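Dextranase (Pseudarthrobacter oxydans, PDB 6NZS) catalyses the endohydrolysis of alpha-1,6-glucosidic linkages in dextran, as expected of a glycosyl hydrolase family 49 enzyme. Local coordinates at residues G166-E171 / R437-D442; L154-N159 / N175-T180; V533-E538 / G576-S581; R490-S495 / H521-T526. All blocks are in the same frame, centred on the assembly; numbering follows the deposited sequence.

Contact 1: G166-E171 / R437-D442; sequences GKLTTE and RMYWKD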
loop_
_atom_site.group_PDB
_atom_site.type_symbol
_atom_site.label_atom_id
_atom_site.label_comp_id
_atom_site.label_asym_id
_atom_site.label_seq_id
_atom_site.Cartn_x
_atom_site.Cartn_y
_atom_site.Cartn_z
ATOM N N GLY A 166 -8.438 21.854 7.502
ATOM C CA GLY A 166 -7.226 21.805 8.279
ATOM C C GLY A 166 -6.033 21.455 7.418
ATOM O O GLY A 166 -6.138 21.124 6.233
ATOM N N LYS A 167 -4.865 21.540 8.045
ATOM C CA LYS A 167 -3.598 21.161 7.443
ATOM C C LYS A 167 -2.794 20.433 8.505
ATOM O O LYS A 167 -2.915 20.726 9.698
ATOM C CB LYS A 167 -2.792 22.391 6.994
ATOM C CG LYS A 167 -3.437 23.185 5.866
ATOM C CD LYS A 167 -3.052 22.626 4.509
ATOM C CE LYS A 167 -3.997 23.103 3.410
ATOM N NZ LYS A 167 -3.980 22.185 2.235
ATOM N N LEU A 168 -1.977 19.480 8.070
ATOM C CA LEU A 168 -1.118 18.780 9.014
ATOM C C LEU A 168 0.088 19.634 9.395
ATOM O O LEU A 168 0.632 20.389 8.585
ATOM C CB LEU A 168 -0.648 17.441 8.445
ATOM C CG LEU A 168 -1.724 16.364 8.373
ATOM C CD1 LEU A 168 -1.087 15.092 7.851
ATOM C CD2 LEU A 168 -2.382 16.115 9.716
ATOM N N THR A 169 0.510 19.497 10.648
ATOM C CA THR A 169 1.673 20.197 11.166
ATOM C C THR A 169 2.265 19.365 12.293
ATOM O O THR A 169 1.585 18.532 12.899
ATOM C CB THR A 169 1.277 21.592 11.674
ATOM O OG1 THR A 169 2.425 22.252 12.224
ATOM C CG2 THR A 169 0.209 21.472 12.751
ATOM N N THR A 170 3.549 19.584 12.564
ATOM C CA THR A 170 4.162 18.967 13.730
ATOM C C THR A 170 4.012 19.814 14.984
ATOM O O THR A 170 4.432 19.378 16.059
ATOM C CB THR A 170 5.650 18.663 13.487
ATOM O OG1 THR A 170 6.323 19.870 13.133
ATOM C CG2 THR A 170 5.815 17.655 12.369
ATOM N N GLU A 171 3.432 21.014 14.867
ATOM C CA GLU A 171 3.206 21.862 16.035
ATOM C C GLU A 171 2.000 21.353 16.814
ATOM O O GLU A 171 0.926 21.129 16.242
ATOM C CB GLU A 171 3.006 23.334 15.627
ATOM C CG GLU A 171 1.764 23.635 14.799
ATOM C CD GLU A 171 1.439 25.121 14.638
ATOM O OE1 GLU A 171 0.294 25.438 14.195
ATOM O OE2 GLU A 171 2.332 25.960 14.938
ATOM N N ARG A 437 -2.680 8.665 8.482
ATOM C CA ARG A 437 -2.711 10.097 8.744
ATOM C C ARG A 437 -3.980 10.716 8.175
ATOM O O ARG A 437 -3.975 11.845 7.680
ATOM C CB ARG A 437 -1.459 10.802 8.216
ATOM C CG ARG A 437 -0.192 10.517 9.037
ATOM C CD ARG A 437 0.933 11.514 8.730
ATOM N NE ARG A 437 1.285 11.536 7.313
ATOM C CZ ARG A 437 2.115 10.686 6.721
ATOM N NH1 ARG A 437 2.712 9.723 7.416
ATOM N NH2 ARG A 437 2.350 10.801 5.416
ATOM N N MET A 438 -5.089 9.982 8.243
ATOM C CA MET A 438 -6.359 10.495 7.735
ATOM C C MET A 438 -6.885 11.549 8.706
ATOM O O MET A 438 -7.142 11.257 9.879
ATOM C CB MET A 438 -7.349 9.348 7.536
ATOM C CG MET A 438 -6.872 8.346 6.470
ATOM S SD MET A 438 -8.084 7.079 6.003
ATOM C CE MET A 438 -8.251 6.203 7.550
ATOM N N TYR A 439 -7.013 12.789 8.232
ATOM C CA TYR A 439 -7.023 13.923 9.151
ATOM C C TYR A 439 -8.146 14.932 8.961
ATOM O O TYR A 439 -8.216 15.875 9.746
ATOM C CB TYR A 439 -5.692 14.693 9.080
ATOM C CG TYR A 439 -5.447 15.461 7.781
ATOM C CD1 TYR A 439 -5.868 16.781 7.627
ATOM C CD2 TYR A 439 -4.768 14.873 6.720
ATOM C CE1 TYR A 439 -5.633 17.478 6.449
ATOM C CE2 TYR A 439 -4.524 15.568 5.544
ATOM C CZ TYR A 439 -4.955 16.868 5.420
ATOM O OH TYR A 439 -4.708 17.557 4.256
ATOM N N TRP A 440 -9.009 14.773 7.963
ATOM C CA TRP A 440 -9.844 15.882 7.499
ATOM C C TRP A 440 -10.764 16.421 8.591
ATOM O O TRP A 440 -11.467 15.668 9.273
ATOM C CB TRP A 440 -10.704 15.419 6.328
ATOM C CG TRP A 440 -9.963 14.786 5.200
ATOM C CD1 TRP A 440 -10.063 13.486 4.786
ATOM C CD2 TRP A 440 -9.049 15.424 4.301
ATOM N NE1 TRP A 440 -9.260 13.277 3.697
ATOM C CE2 TRP A 440 -8.633 14.452 3.370
ATOM C CE3 TRP A 440 -8.551 16.729 4.185
ATOM C CZ2 TRP A 440 -7.728 14.730 2.352
ATOM C CZ3 TRP A 440 -7.649 17.007 3.173
ATOM C CH2 TRP A 440 -7.247 16.010 2.265
ATOM N N LYS A 441 -10.780 17.751 8.718
ATOM C CA LYS A 441 -11.722 18.410 9.613
ATOM C C LYS A 441 -13.137 18.351 9.051
ATOM O O LYS A 441 -14.101 18.118 9.795
ATOM C CB LYS A 441 -11.262 19.861 9.789
ATOM C CG LYS A 441 -12.210 20.821 10.489
ATOM C CD LYS A 441 -11.569 22.209 10.477
ATOM C CE LYS A 441 -12.545 23.320 10.826
ATOM N NZ LYS A 441 -11.883 24.658 10.816
ATOM N N ASP A 442 -13.285 18.553 7.746
ATOM C CA ASP A 442 -14.601 18.451 7.136
ATOM C C ASP A 442 -14.921 16.986 6.863
ATOM O O ASP A 442 -14.040 16.119 6.885
ATOM C CB ASP A 442 -14.704 19.305 5.860
ATOM C CG ASP A 442 -13.637 18.977 4.816
ATOM O OD1 ASP A 442 -12.516 18.595 5.178
ATOM O OD2 ASP A 442 -13.924 19.121 3.601
HETATM O O HOH W 1 -5.431 20.035 3.813
HETATM O O HOH W 2 -1.800 18.874 5.263
#
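Gly166 meets the loop 437-442 at two points: its N lies 4.1 Å from Lys441 CB, and its carbonyl O comes in at the edge of the Tyr439 ring, near the ring plane and 3.7 Å from Tyr439 CE1. A CB at this glycine would point into the loop and also jam against the carbonyl of the residue before. Lys441 passes by with an extended chain, its NZ bound to the carbonyl oxygens of Met161 and Gly163. A water donates to Gly166 O over 2.7 Å, accepts from Lys167 NZ, and lies 2.6 Å from Tyr439 OH, so one solvent molecule ties both segments together. Lys167 otherwise turns away from the loop and forms a salt bridge with Glu72. The join links the N-terminal Ig-like domain to a loop between two strands of the beta-solenoid. Leu168 supplies the apolar part. With Tyr439 CG set between its own backbone N and carbonyl carbon (chi1 69°), the ring offers a face to Leu168, whose CG stands over it in a CH-pi contact, 3.9 Å from the centroid and 17° off the normal, while Leu168 CD2 packs 3.7 Å from Tyr439 CB. Leu168 CD1 reaches the edge of the Arg437 guanidinium, 4.2 Å from Arg437 CD; the charged end of that arginine is taken by Glu181 and Glu409. A second water accepts from Leu168 N and is only weakly linked to Tyr439 OH. Beyond Leu168 the chain leaves the loop: Thr169 OG1 accepts from Glu171 N at 3.1 Å, an ST turn.

Contact 2: L154-N159 / N175-T180; sequences LYTAYN and NRAIHT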
loop_
_atom_site.group_PDB
_atom_site.type_symbol
_atom_site.label_atom_id
_atom_site.label_comp_id
_atom_site.label_asym_id
_atom_site.label_seq_id
_atom_site.Cartn_x
_atom_site.Cartn_y
_atom_site.Cartn_z
ATOM N N LEU A 154 9.742 8.729 17.272
ATOM C CA LEU A 154 8.320 9.020 17.165
ATOM C C LEU A 154 8.069 10.519 17.136
ATOM O O LEU A 154 8.718 11.291 17.846
ATOM C CB LEU A 154 7.559 8.414 18.346
ATOM C CG LEU A 154 7.592 6.889 18.465
ATOM C CD1 LEU A 154 6.788 6.429 19.671
ATOM C CD2 LEU A 154 7.068 6.259 17.176
ATOM N N TYR A 155 7.093 10.917 16.333
ATOM C CA TYR A 155 6.542 12.264 16.361
ATOM C C TYR A 155 5.029 12.131 16.230
ATOM O O TYR A 155 4.505 11.087 15.823
ATOM C CB TYR A 155 7.107 13.141 15.221
ATOM C CG TYR A 155 6.338 12.896 13.946
ATOM C CD1 TYR A 155 6.534 11.728 13.221
ATOM C CD2 TYR A 155 5.352 13.783 13.513
ATOM C CE1 TYR A 155 5.798 11.451 12.097
ATOM C CE2 TYR A 155 4.605 13.513 12.392
ATOM C CZ TYR A 155 4.831 12.343 11.681
ATOM O OH TYR A 155 4.085 12.061 10.564
ATOM N N THR A 156 4.316 13.205 16.548
ATOM C CA THR A 156 2.870 13.238 16.389
ATOM C C THR A 156 2.508 14.243 15.308
ATOM O O THR A 156 2.972 15.392 15.335
ATOM C CB THR A 156 2.175 13.583 17.710
ATOM O OG1 THR A 156 2.479 12.561 18.678
ATOM C CG2 THR A 156 0.654 13.689 17.525
ATOM N N ALA A 157 1.697 13.801 14.347
ATOM C CA ALA A 157 1.102 14.707 13.374
ATOM C C ALA A 157 -0.167 15.306 13.965
ATOM O O ALA A 157 -0.984 14.585 14.554
ATOM C CB ALA A 157 0.765 13.948 12.094
ATOM N N TYR A 158 -0.320 16.623 13.818
ATOM C CA TYR A 158 -1.486 17.354 14.301
ATOM C C TYR A 158 -2.213 18.030 13.149
ATOM O O TYR A 158 -1.610 18.382 12.137
ATOM C CB TYR A 158 -1.064 18.460 15.278
ATOM C CG TYR A 158 -0.436 17.934 16.537
ATOM C CD1 TYR A 158 0.929 17.676 16.595
ATOM C CD2 TYR A 158 -1.201 17.696 17.668
ATOM C CE1 TYR A 158 1.518 17.191 17.753
ATOM C CE2 TYR A 158 -0.618 17.208 18.831
ATOM C CZ TYR A 158 0.735 16.948 18.861
ATOM O OH TYR A 158 1.320 16.469 20.022
ATOM N N ASN A 159 -3.515 18.233 13.321
ATOM C CA ASN A 159 -4.301 19.032 12.394
ATOM C C ASN A 159 -4.434 20.415 13.012
ATOM O O ASN A 159 -4.891 20.543 14.152
ATOM C CB ASN A 159 -5.675 18.401 12.141
ATOM C CG ASN A 159 -6.464 19.128 11.053
ATOM O OD1 ASN A 159 -6.255 20.317 10.813
ATOM N ND2 ASN A 159 -7.372 18.420 10.401
ATOM N N ASN A 175 -3.615 22.497 18.686
ATOM C CA ASN A 175 -3.985 21.694 17.528
ATOM C C ASN A 175 -4.521 20.337 17.982
ATOM O O ASN A 175 -4.544 20.019 19.171
ATOM C CB ASN A 175 -2.789 21.574 16.583
ATOM C CG ASN A 175 -2.363 22.915 16.023
ATOM O OD1 ASN A 175 -3.186 23.814 15.844
ATOM N ND2 ASN A 175 -1.084 23.048 15.722
ATOM N N ARG A 176 -4.960 19.528 17.018
ATOM C CA ARG A 176 -5.602 18.246 17.300
ATOM C C ARG A 176 -4.690 17.105 16.865
ATOM O O ARG A 176 -4.281 17.049 15.705
ATOM C CB ARG A 176 -6.930 18.124 16.545
ATOM C CG ARG A 176 -7.866 19.286 16.754
ATOM C CD ARG A 176 -8.325 19.423 18.198
ATOM N NE ARG A 176 -9.351 20.461 18.249
ATOM C CZ ARG A 176 -10.632 20.249 17.958
ATOM N NH1 ARG A 176 -11.066 19.032 17.639
ATOM N NH2 ARG A 176 -11.495 21.260 17.996
ATOM N N ALA A 177 -4.413 16.177 17.777
ATOM C CA ALA A 177 -3.569 15.030 17.440
ATOM C C ALA A 177 -4.247 14.151 16.395
ATOM O O ALA A 177 -5.438 13.840 16.501
ATOM C CB ALA A 177 -3.268 14.209 18.694
ATOM N N ILE A 178 -3.483 13.760 15.381
ATOM C CA ILE A 178 -3.960 12.891 14.310
ATOM C C ILE A 178 -3.368 11.486 14.421
ATOM O O ILE A 178 -4.098 10.492 14.357
ATOM C CB ILE A 178 -3.683 13.522 12.924
ATOM C CG1 ILE A 178 -4.521 14.800 12.737
ATOM C CG2 ILE A 178 -3.930 12.523 11.795
ATOM C CD1 ILE A 178 -6.037 14.609 12.904
ATOM N N HIS A 179 -2.051 11.381 14.598
ATOM C CA HIS A 179 -1.430 10.065 14.655
ATOM C C HIS A 179 0.018 10.204 15.100
ATOM O O HIS A 179 0.666 11.211 14.811
ATOM C CB HIS A 179 -1.484 9.378 13.283
ATOM C CG HIS A 179 -1.240 7.905 13.350
ATOM N ND1 HIS A 179 -2.230 7.004 13.689
ATOM C CD2 HIS A 179 -0.116 7.176 13.153
ATOM C CE1 HIS A 179 -1.722 5.781 13.692
ATOM N NE2 HIS A 179 -0.445 5.858 13.370
ATOM N N THR A 180 0.518 9.180 15.791
ATOM C CA THR A 180 1.901 9.123 16.256
ATOM C C THR A 180 2.626 7.983 15.550
ATOM O O THR A 180 2.130 6.853 15.516
ATOM C CB THR A 180 1.928 8.923 17.771
ATOM O OG1 THR A 180 1.352 10.075 18.399
ATOM C CG2 THR A 180 3.358 8.749 18.275
#
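Thr156 and Thr180 carry their OG1 atoms anti to the carbonyl carbon (chi1 -62° and -65°), and the two hydroxyls meet in a 2.7 Å hydrogen bond between Thr156 OG1 and Thr180 OG1. Tyr158 CG, likewise anti to its carbonyl carbon (chi1 -64°), sets the ring beside Ala177 on this same side of the strands, Tyr158 CE2 4.0 Å from Ala177 CB, with Thr156 CG2 over one ring face. Tyr158 CB is 3.8 Å from Asn175 CB. An alanine at Tyr158 would probably leave Ala177 CB and Thr156 CG2 without the ring they pack on, opening a gap there. On the other side lie Asn159, whose OD1 accepts from Met161 N and whose ND2 bonds to Tyr439 O, and His179, bonded through NE2 to His435. Ile178 CG1 packs 3.8 Å from Asn159 CB. The backbones are joined by Ala157 N to His179 O at 2.8 Å, and by a reciprocal pair between Asn159 and Arg176. Ala157 O takes two donors, Ile178 N at 2.8 Å and, weakly, His179 N at 3.4 Å. Two residues, Ile178 and His179, thus stand opposite the single Ala157, which defines a classic beta bulge in an antiparallel strand pair of the N-terminal Ig-like domain.

Contact 3: V533-E538 / G576-S581; sequences VTIGNE and GENWNS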
loop_
_atom_site.group_PDB
_atom_site.type_symbol
_atom_site.label_atom_id
_atom_site.label_comp_id
_atom_site.label_asym_id
_atom_site.label_seq_id
_atom_site.Cartn_x
_atom_site.Cartn_y
_atom_site.Cartn_z
ATOM N N VAL A 533 -31.193 3.633 -4.920
ATOM C CA VAL A 533 -30.663 2.293 -4.708
ATOM C C VAL A 533 -31.185 1.761 -3.376
ATOM O O VAL A 533 -31.623 2.512 -2.496
ATOM C CB VAL A 533 -29.127 2.237 -4.745
ATOM C CG1 VAL A 533 -28.605 2.819 -6.042
ATOM C CG2 VAL A 533 -28.528 2.965 -3.536
ATOM N N THR A 534 -31.134 0.444 -3.231
ATOM C CA THR A 534 -31.573 -0.221 -2.017
ATOM C C THR A 534 -30.374 -0.806 -1.285
ATOM O O THR A 534 -29.396 -1.244 -1.903
ATOM C CB THR A 534 -32.573 -1.333 -2.339
ATOM O OG1 THR A 534 -31.921 -2.352 -3.101
ATOM C CG2 THR A 534 -33.736 -0.778 -3.149
ATOM N N ILE A 535 -30.441 -0.784 0.041
ATOM C CA ILE A 535 -29.536 -1.550 0.885
ATOM C C ILE A 535 -30.329 -2.710 1.460
ATOM O O ILE A 535 -31.453 -2.521 1.948
ATOM C CB ILE A 535 -28.916 -0.691 1.998
ATOM C CG1 ILE A 535 -28.210 0.511 1.384
ATOM C CG2 ILE A 535 -27.948 -1.527 2.818
ATOM C CD1 ILE A 535 -27.799 1.529 2.394
ATOM N N GLY A 536 -29.766 -3.907 1.363
ATOM C CA GLY A 536 -30.479 -5.090 1.800
ATOM C C GLY A 536 -30.917 -5.003 3.249
ATOM O O GLY A 536 -30.368 -4.249 4.059
ATOM N N ASN A 537 -31.941 -5.787 3.573
ATOM C CA ASN A 537 -32.425 -5.864 4.942
ATOM C C ASN A 537 -31.447 -6.670 5.787
ATOM O O ASN A 537 -31.112 -7.808 5.446
ATOM C CB ASN A 537 -33.795 -6.541 4.968
ATOM C CG ASN A 537 -34.286 -6.775 6.374
ATOM O OD1 ASN A 537 -33.969 -7.792 6.993
ATOM N ND2 ASN A 537 -35.038 -5.815 6.907
ATOM N N GLU A 538 -30.988 -6.079 6.894
ATOM C CA GLU A 538 -30.145 -6.783 7.850
ATOM C C GLU A 538 -30.926 -7.328 9.036
ATOM O O GLU A 538 -30.617 -8.418 9.519
ATOM C CB GLU A 538 -29.030 -5.861 8.363
ATOM C CG GLU A 538 -28.041 -6.539 9.305
ATOM C CD GLU A 538 -27.166 -7.579 8.619
ATOM O OE1 GLU A 538 -27.022 -7.517 7.373
ATOM O OE2 GLU A 538 -26.619 -8.443 9.328
ATOM N N GLY A 576 -31.256 7.425 9.282
ATOM C CA GLY A 576 -32.318 6.757 10.015
ATOM C C GLY A 576 -33.167 5.845 9.148
ATOM O O GLY A 576 -33.620 4.797 9.612
ATOM N N GLU A 577 -33.371 6.213 7.881
ATOM C CA GLU A 577 -34.164 5.373 6.988
ATOM C C GLU A 577 -33.518 4.017 6.746
ATOM O O GLU A 577 -34.192 3.094 6.277
ATOM C CB GLU A 577 -34.439 6.085 5.658
ATOM C CG GLU A 577 -33.250 6.180 4.709
ATOM C CD GLU A 577 -33.618 6.797 3.369
ATOM O OE1 GLU A 577 -34.796 7.183 3.190
ATOM O OE2 GLU A 577 -32.741 6.907 2.490
ATOM N N ASN A 578 -32.233 3.866 7.060
ATOM C CA ASN A 578 -31.517 2.619 6.844
ATOM C C ASN A 578 -31.363 1.798 8.114
ATOM O O ASN A 578 -30.587 0.835 8.123
ATOM C CB ASN A 578 -30.151 2.905 6.215
ATOM C CG ASN A 578 -30.270 3.603 4.885
ATOM O OD1 ASN A 578 -31.198 3.333 4.116
ATOM N ND2 ASN A 578 -29.350 4.514 4.600
ATOM N N TRP A 579 -32.104 2.142 9.174
ATOM C CA TRP A 579 -31.995 1.446 10.454
ATOM C C TRP A 579 -32.037 -0.068 10.296
ATOM O O TRP A 579 -31.222 -0.787 10.880
ATOM C CB TRP A 579 -33.113 1.912 11.390
ATOM C CG TRP A 579 -33.104 1.224 12.721
ATOM C CD1 TRP A 579 -33.933 0.218 13.136
ATOM C CD2 TRP A 579 -32.221 1.490 13.815
ATOM N NE1 TRP A 579 -33.616 -0.158 14.419
ATOM C CE2 TRP A 579 -32.572 0.613 14.861
ATOM C CE3 TRP A 579 -31.169 2.390 14.013
ATOM C CZ2 TRP A 579 -31.907 0.609 16.085
ATOM C CZ3 TRP A 579 -30.512 2.384 15.222
ATOM C CH2 TRP A 579 -30.878 1.499 16.244
ATOM N N ASN A 580 -32.980 -0.576 9.502
ATOM C CA ASN A 580 -33.107 -2.025 9.402
ATOM C C ASN A 580 -32.141 -2.648 8.401
ATOM O O ASN A 580 -32.161 -3.872 8.222
ATOM C CB ASN A 580 -34.556 -2.411 9.108
ATOM C CG ASN A 580 -35.434 -2.254 10.321
ATOM O OD1 ASN A 580 -35.044 -2.634 11.426
ATOM N ND2 ASN A 580 -36.612 -1.678 10.134
ATOM N N SER A 581 -31.285 -1.843 7.781
ATOM C CA SER A 581 -30.297 -2.318 6.826
ATOM C C SER A 581 -28.910 -2.473 7.434
ATOM O O SER A 581 -27.954 -2.717 6.696
ATOM C CB SER A 581 -30.237 -1.387 5.617
ATOM O OG SER A 581 -31.403 -1.539 4.815
#
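The side-chain amide of Asn578 has the CD1 methyl of Ile535 near it, 4.0 Å from Asn578 ND2, the two side chains crossing at about a right angle; ND2 itself donates to Leu522 O. The side chains of Asn537 and Asn580 lie side by side, pointing the same way, with amide planes 37° apart and Asn537 ND2 4.1 Å from Asn580 CB. That nitrogen is bound to Ile539 O. Ser581 faces the backbone of Ile535 and Gly536. Its OG is 3.0 Å from both Ile535 O and Gly536 O, two carbonyls competing for one proton, and its CB lies 3.6 Å from Ile535 CG2. An alanine in place of Ile535 would probably leave Ser581 CB and the Asn578 amide without their methyl partners and open a gap between the segments. Glu538 N donates to Asn580 O over 2.8 Å, with an N-H...O angle of 147°, and Glu538 CB rests 3.5 Å from Ser581 C. The loop 533-538, following strand 521-524, where Ile535 rests on Leu522 and Arg524, is thereby fastened to the 3-10 segment leading into strand 582-585, which pairs in parallel with strand 545-552.

Contact 4: R490-S495 / H521-T526; sequences RVYALS and HLKRYT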
loop_
_atom_site.group_PDB
_atom_site.type_symbol
_atom_site.label_atom_id
_atom_site.label_comp_id
_atom_site.label_asym_id
_atom_site.label_seq_id
_atom_site.Cartn_x
_atom_site.Cartn_y
_atom_site.Cartn_z
ATOM N N ARG A 490 -17.672 4.921 5.574
ATOM C CA ARG A 490 -18.607 5.821 4.906
ATOM C C ARG A 490 -19.016 5.182 3.593
ATOM O O ARG A 490 -18.187 5.017 2.696
ATOM C CB ARG A 490 -18.021 7.216 4.685
ATOM C CG ARG A 490 -18.062 8.065 5.945
ATOM C CD ARG A 490 -17.367 9.409 5.798
ATOM N NE ARG A 490 -17.161 9.953 7.135
ATOM C CZ ARG A 490 -16.369 10.977 7.433
ATOM N NH1 ARG A 490 -15.712 11.623 6.483
ATOM N NH2 ARG A 490 -16.233 11.345 8.702
ATOM N N VAL A 491 -20.291 4.828 3.482
ATOM C CA VAL A 491 -20.828 4.220 2.274
ATOM C C VAL A 491 -21.820 5.195 1.659
ATOM O O VAL A 491 -22.921 5.382 2.187
ATOM C CB VAL A 491 -21.491 2.871 2.581
ATOM C CG1 VAL A 491 -22.158 2.298 1.328
ATOM C CG2 VAL A 491 -20.456 1.886 3.133
ATOM N N TYR A 492 -21.428 5.818 0.553
ATOM C CA TYR A 492 -22.355 6.555 -0.305
ATOM C C TYR A 492 -22.709 5.589 -1.428
ATOM O O TYR A 492 -21.939 5.414 -2.375
ATOM C CB TYR A 492 -21.726 7.864 -0.782
ATOM C CG TYR A 492 -21.222 8.646 0.409
ATOM C CD1 TYR A 492 -22.097 9.355 1.223
ATOM C CD2 TYR A 492 -19.881 8.600 0.769
ATOM C CE1 TYR A 492 -21.638 10.029 2.350
ATOM C CE2 TYR A 492 -19.415 9.258 1.874
ATOM C CZ TYR A 492 -20.291 9.979 2.656
ATOM O OH TYR A 492 -19.820 10.629 3.776
ATOM N N ALA A 493 -23.849 4.911 -1.280
ATOM C CA ALA A 493 -24.167 3.777 -2.142
ATOM C C ALA A 493 -24.561 4.254 -3.531
ATOM O O ALA A 493 -25.570 4.946 -3.696
ATOM C CB ALA A 493 -25.288 2.942 -1.532
ATOM N N LEU A 494 -23.765 3.873 -4.525
ATOM C CA LEU A 494 -24.039 4.177 -5.921
ATOM C C LEU A 494 -24.679 3.004 -6.643
ATOM O O LEU A 494 -24.996 3.118 -7.833
ATOM C CB LEU A 494 -22.755 4.605 -6.636
ATOM C CG LEU A 494 -22.057 5.840 -6.051
ATOM C CD1 LEU A 494 -20.709 6.054 -6.727
ATOM C CD2 LEU A 494 -22.943 7.073 -6.194
ATOM N N SER A 495 -24.883 1.893 -5.938
ATOM C CA SER A 495 -25.481 0.678 -6.461
ATOM C C SER A 495 -26.312 0.065 -5.345
ATOM O O SER A 495 -26.117 0.383 -4.167
ATOM C CB SER A 495 -24.395 -0.336 -6.865
ATOM O OG SER A 495 -23.473 0.204 -7.801
ATOM N N HIS A 521 -20.999 6.861 7.886
ATOM C CA HIS A 521 -22.179 7.163 7.079
ATOM C C HIS A 521 -22.646 5.941 6.298
ATOM O O HIS A 521 -21.853 5.082 5.911
ATOM C CB HIS A 521 -21.877 8.265 6.050
ATOM C CG HIS A 521 -21.994 9.657 6.591
ATOM N ND1 HIS A 521 -21.542 10.762 5.902
ATOM C CD2 HIS A 521 -22.501 10.122 7.757
ATOM C CE1 HIS A 521 -21.784 11.850 6.612
ATOM N NE2 HIS A 521 -22.363 11.489 7.743
ATOM N N LEU A 522 -23.954 5.901 6.042
ATOM C CA LEU A 522 -24.570 4.894 5.177
ATOM C C LEU A 522 -25.756 5.581 4.512
ATOM O O LEU A 522 -26.753 5.875 5.184
ATOM C CB LEU A 522 -25.032 3.700 5.999
ATOM C CG LEU A 522 -25.698 2.555 5.225
ATOM C CD1 LEU A 522 -24.720 1.889 4.250
ATOM C CD2 LEU A 522 -26.232 1.532 6.196
ATOM N N LYS A 523 -25.643 5.859 3.212
ATOM C CA LYS A 523 -26.620 6.680 2.507
ATOM C C LYS A 523 -26.939 6.044 1.165
ATOM O O LYS A 523 -26.053 5.493 0.507
ATOM C CB LYS A 523 -26.068 8.088 2.252
ATOM C CG LYS A 523 -25.732 8.868 3.530
ATOM C CD LYS A 523 -25.338 10.305 3.218
ATOM C CE LYS A 523 -25.062 11.087 4.492
ATOM N NZ LYS A 523 -26.326 11.357 5.247
ATOM N N ARG A 524 -28.207 6.138 0.757
ATOM C CA ARG A 524 -28.668 5.606 -0.521
ATOM C C ARG A 524 -28.823 6.759 -1.504
ATOM O O ARG A 524 -29.644 7.658 -1.291
ATOM C CB ARG A 524 -30.003 4.878 -0.345
ATOM C CG ARG A 524 -29.941 3.725 0.638
ATOM C CD ARG A 524 -31.203 2.877 0.632
ATOM N NE ARG A 524 -32.369 3.577 1.165
ATOM C CZ ARG A 524 -33.548 3.648 0.552
ATOM N NH1 ARG A 524 -33.730 3.077 -0.628
ATOM N NH2 ARG A 524 -34.551 4.300 1.122
ATOM N N TYR A 525 -28.034 6.737 -2.574
ATOM C CA TYR A 525 -28.146 7.743 -3.618
ATOM C C TYR A 525 -29.181 7.298 -4.657
ATOM O O TYR A 525 -29.692 6.174 -4.616
ATOM C CB TYR A 525 -26.773 8.033 -4.233
ATOM C CG TYR A 525 -25.890 8.940 -3.379
ATOM C CD1 TYR A 525 -26.234 9.241 -2.065
ATOM C CD2 TYR A 525 -24.733 9.505 -3.897
ATOM C CE1 TYR A 525 -25.437 10.072 -1.286
ATOM C CE2 TYR A 525 -23.931 10.344 -3.125
ATOM C CZ TYR A 525 -24.296 10.620 -1.829
ATOM O OH TYR A 525 -23.510 11.450 -1.054
ATOM N N THR A 526 -29.511 8.203 -5.581
ATOM C CA THR A 526 -30.512 7.944 -6.615
ATOM C C THR A 526 -29.895 8.070 -8.000
ATOM O O THR A 526 -28.774 8.547 -8.171
ATOM C CB THR A 526 -31.695 8.925 -6.530
ATOM O OG1 THR A 526 -31.302 10.197 -7.066
ATOM C CG2 THR A 526 -32.159 9.108 -5.099
#
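Tyr492 touches three residues of the neighbouring strand and its extension. Its CB lies over one face of the Tyr525 ring in a CH-pi contact, 4.3 Å from the centroid and 26° off the normal. Further out, Tyr492 CG lies near Tyr525 OH, Tyr492 CD1 is 3.4 Å from that same oxygen, and Tyr492 CE1, at the ring edge, is 3.8 Å from Lys523 CD, the lysine running beside the tyrosine. Tyr492 CZ lies at the edge of the His521 ring, and at the tip Tyr492 OH shares a 2.7 Å hydrogen bond with His521 ND1. The two rings meet rim to rim with planes at 81°, while Lys523 CE sits above the centre of the imidazole on its way to a salt bridge with Asp575. On the other side of the sheet, Leu522 CD1 packs 3.8 Å from Val491 CB. Val491 N and O and Ala493 N and O bond in turn to His521 O, Lys523 N, Lys523 O and Tyr525 N, the alternating pattern of a parallel strand pair, here at the edge of a six-strand face of the beta-solenoid. Arg490 NE, which donates to Val519 O, lies 4.6 Å from His521 ND1; the two groups are not in contact, but the positive charge would probably disfavour a protonated, cationic imidazole.

In the fold
The four contacts form two touching pairs. Contacts 1 and 2, with centres 8 Å apart, share strand neighbours in the Ig-like domain: Tyr158 O bonds Thr169 N at 2.8 Å, and the bridge from Asn159 ND2 to Tyr439 O is also 2.8 Å, so the bulged strand pair holds the same solenoid loop that Leu168 packs on. Contacts 3 and 4, centres 10 Å apart, meet through Arg524, whose NH1 bonds Val533 O at 2.9 Å, and through the backbone, Val533 N lying 3.0 Å from Tyr525 O in a probable hydrogen bond. Between the pairs, contacts 1 and 4 come to about 5 Å at their nearest atoms without touching, whereas contacts 2 and 3 lie about 36 Å apart between centres.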